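Local coordinates for protein nucleoporin NUP82 (Saccharomyces cerevisiae, PDB 3PBP) that serves as a structural component of the nuclear pore complex, with an N-terminal beta-propeller domain that interacts with the nucleoporin NUP116, at residues C316-D321 with R358-L363. The protein carries 1 engineered substitution. Sequence-based numbering, arbitrary orientation.
Sequences CVSFDD and REIKSL
Ser-318 and Leu-363 meet where two neighbouring blades of the NUP82 beta-propeller pack together, a worked example of blades meeting, at this point, through side chains. Strand 313-319 lies inside one sheet, between strands 299-306 and 323-329, whereas strand 362-364 opens the next. No hydrogen bond joins the two segments, and the CA atoms of Ser-318 and Ile-360, the nearest pair, stand 7.1 Å apart.

Apolar contact comes first. Leu-363 reaches across with one methyl, CD1, which lies 4.0 Å from SG of Cys-316. It is the turn of SG to the side opposite the backbone nitrogen of its own residue (chi1 179°) that brings the sulfur to this methyl, and Leu-324, Leu-326 and Leu-373 add further apolar surface around this cysteine.

The second kind of contact sets a hydroxyl against hydrocarbon. OG of Ser-318 approaches Leu-363 at its fork, 3.4 Å from CD1, with the branching carbon CG and the other methyl, CD2, also close to the oxygen. Ile-360 comes to the same oxygen with its short branch: its CG2 methyl is 3.6 Å from Ser-318 OG, while the CD1 end of its longer arm reaches only the margin of contact. Val-375 of strand 372-376 touches both of these aliphatic side chains. Replacing Leu-363 with an alanine would remove the forked end and would probably leave Cys-316 SG without its apolar partner here and Ser-318 OG covered on this side mainly by Ile-360.

Between the segments, then, cohesion rests on dispersion and the burial of apolar surface, with a small serine admitting the leucine and isoleucine branches close to its strand, so that here the two segments meet by side-chain packing and not by directional bonds.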
loop_
_atom_site.group_PDB
_atom_site.type_symbol
_atom_site.label_atom_id
_atom_site.label_comp_id
_atom_site.label_asym_id
_atom_site.label_seq_id
_atom_site.Cartn_x
_atom_site.Cartn_y
_atom_site.Cartn_z
ATOM N N CYS A 316 6.978 -3.835 -9.480
ATOM C CA CYS A 316 6.284 -4.375 -10.637
ATOM C C CYS A 316 4.780 -4.203 -10.506
ATOM O O CYS A 316 4.208 -4.485 -9.450
ATOM C CB CYS A 316 6.616 -5.857 -10.821
ATOM S SG CYS A 316 5.770 -6.630 -12.248
ATOM N N VAL A 317 4.146 -3.737 -11.583
ATOM C CA VAL A 317 2.701 -3.529 -11.603
ATOM C C VAL A 317 1.998 -4.231 -12.778
ATOM O O VAL A 317 2.470 -4.185 -13.916
ATOM C CB VAL A 317 2.371 -2.031 -11.654
ATOM C CG1 VAL A 317 0.876 -1.826 -11.532
ATOM C CG2 VAL A 317 3.096 -1.306 -10.531
ATOM N N SER A 318 0.874 -4.883 -12.477
ATOM C CA SER A 318 0.047 -5.593 -13.461
ATOM C C SER A 318 -1.026 -4.680 -14.034
ATOM O O SER A 318 -1.448 -3.716 -13.382
ATOM C CB SER A 318 -0.697 -6.763 -12.817
ATOM O OG SER A 318 0.173 -7.827 -12.519
ATOM N N PHE A 319 -1.496 -5.021 -15.235
ATOM C CA PHE A 319 -2.549 -4.255 -15.905
ATOM C C PHE A 319 -3.515 -5.152 -16.686
ATOM O O PHE A 319 -3.141 -6.244 -17.121
ATOM C CB PHE A 319 -1.924 -3.227 -16.841
ATOM C CG PHE A 319 -1.515 -1.955 -16.156
ATOM C CD1 PHE A 319 -2.457 -0.977 -15.870
ATOM C CD2 PHE A 319 -0.181 -1.732 -15.812
ATOM C CE1 PHE A 319 -2.082 0.211 -15.250
ATOM C CE2 PHE A 319 0.205 -0.548 -15.191
ATOM C CZ PHE A 319 -0.751 0.429 -14.910
ATOM N N ASP A 320 -4.755 -4.676 -16.845
ATOM C CA ASP A 320 -5.811 -5.392 -17.573
ATOM C C ASP A 320 -5.334 -6.031 -18.871
ATOM O O ASP A 320 -5.707 -7.149 -19.187
ATOM C CB ASP A 320 -6.949 -4.445 -17.959
ATOM C CG ASP A 320 -7.902 -4.174 -16.838
ATOM O OD1 ASP A 320 -8.366 -5.147 -16.210
ATOM O OD2 ASP A 320 -8.205 -2.978 -16.602
ATOM N N ASP A 321 -4.532 -5.299 -19.634
ATOM C CA ASP A 321 -4.047 -5.774 -20.922
ATOM C C ASP A 321 -3.003 -6.879 -20.853
ATOM O O ASP A 321 -2.308 -7.143 -21.839
ATOM C CB ASP A 321 -3.488 -4.592 -21.725
ATOM C CG ASP A 321 -2.169 -4.074 -21.171
ATOM O OD1 ASP A 321 -2.005 -4.064 -19.931
ATOM O OD2 ASP A 321 -1.302 -3.663 -21.977
ATOM N N ARG A 358 -1.744 -12.344 -21.701
ATOM C CA ARG A 358 -2.510 -13.369 -21.003
ATOM C C ARG A 358 -3.142 -12.653 -19.825
ATOM O O ARG A 358 -2.641 -11.616 -19.399
ATOM C CB ARG A 358 -1.593 -14.471 -20.479
ATOM C CG ARG A 358 -0.816 -15.226 -21.534
ATOM C CD ARG A 358 0.304 -16.003 -20.867
ATOM N NE ARG A 358 1.091 -16.816 -21.793
ATOM C CZ ARG A 358 0.639 -17.902 -22.414
ATOM N NH1 ARG A 358 -0.613 -18.314 -22.213
ATOM N NH2 ARG A 358 1.449 -18.588 -23.221
ATOM N N GLU A 359 -4.236 -13.187 -19.296
ATOM C CA GLU A 359 -4.884 -12.551 -18.151
ATOM C C GLU A 359 -4.059 -12.823 -16.887
ATOM O O GLU A 359 -4.064 -13.945 -16.367
ATOM C CB GLU A 359 -6.298 -13.098 -17.960
ATOM C CG GLU A 359 -7.098 -12.335 -16.924
ATOM C CD GLU A 359 -8.204 -13.167 -16.319
ATOM O OE1 GLU A 359 -8.958 -13.804 -17.087
ATOM O OE2 GLU A 359 -8.320 -13.180 -15.072
ATOM N N ILE A 360 -3.353 -11.807 -16.394
ATOM C CA ILE A 360 -2.530 -11.985 -15.207
ATOM C C ILE A 360 -3.373 -12.057 -13.948
ATOM O O ILE A 360 -3.961 -11.062 -13.531
ATOM C CB ILE A 360 -1.524 -10.849 -15.046
ATOM C CG1 ILE A 360 -0.644 -10.748 -16.298
ATOM C CG2 ILE A 360 -0.657 -11.118 -13.826
ATOM C CD1 ILE A 360 0.334 -9.586 -16.295
ATOM N N LYS A 361 -3.419 -13.234 -13.333
ATOM C CA LYS A 361 -4.218 -13.411 -12.131
ATOM C C LYS A 361 -3.463 -13.125 -10.831
ATOM O O LYS A 361 -4.095 -12.925 -9.787
ATOM C CB LYS A 361 -4.846 -14.815 -12.124
ATOM C CG LYS A 361 -5.903 -14.988 -13.234
ATOM C CD LYS A 361 -6.314 -16.440 -13.470
ATOM C CE LYS A 361 -7.189 -16.979 -12.336
ATOM N NZ LYS A 361 -7.524 -18.430 -12.509
ATOM N N SER A 362 -2.130 -13.092 -10.881
ATOM C CA SER A 362 -1.343 -12.778 -9.686
ATOM C C SER A 362 0.166 -12.791 -9.893
ATOM O O SER A 362 0.678 -13.424 -10.819
ATOM C CB SER A 362 -1.671 -13.730 -8.550
ATOM O OG SER A 362 -0.898 -14.902 -8.681
ATOM N N LEU A 363 0.865 -12.074 -9.012
ATOM C CA LEU A 363 2.327 -11.968 -9.040
ATOM C C LEU A 363 2.884 -12.589 -7.760
ATOM O O LEU A 363 2.321 -12.405 -6.672
ATOM C CB LEU A 363 2.755 -10.504 -9.123
ATOM C CG LEU A 363 2.218 -9.733 -10.325
ATOM C CD1 LEU A 363 2.678 -8.289 -10.243
ATOM C CD2 LEU A 363 2.697 -10.401 -11.618
#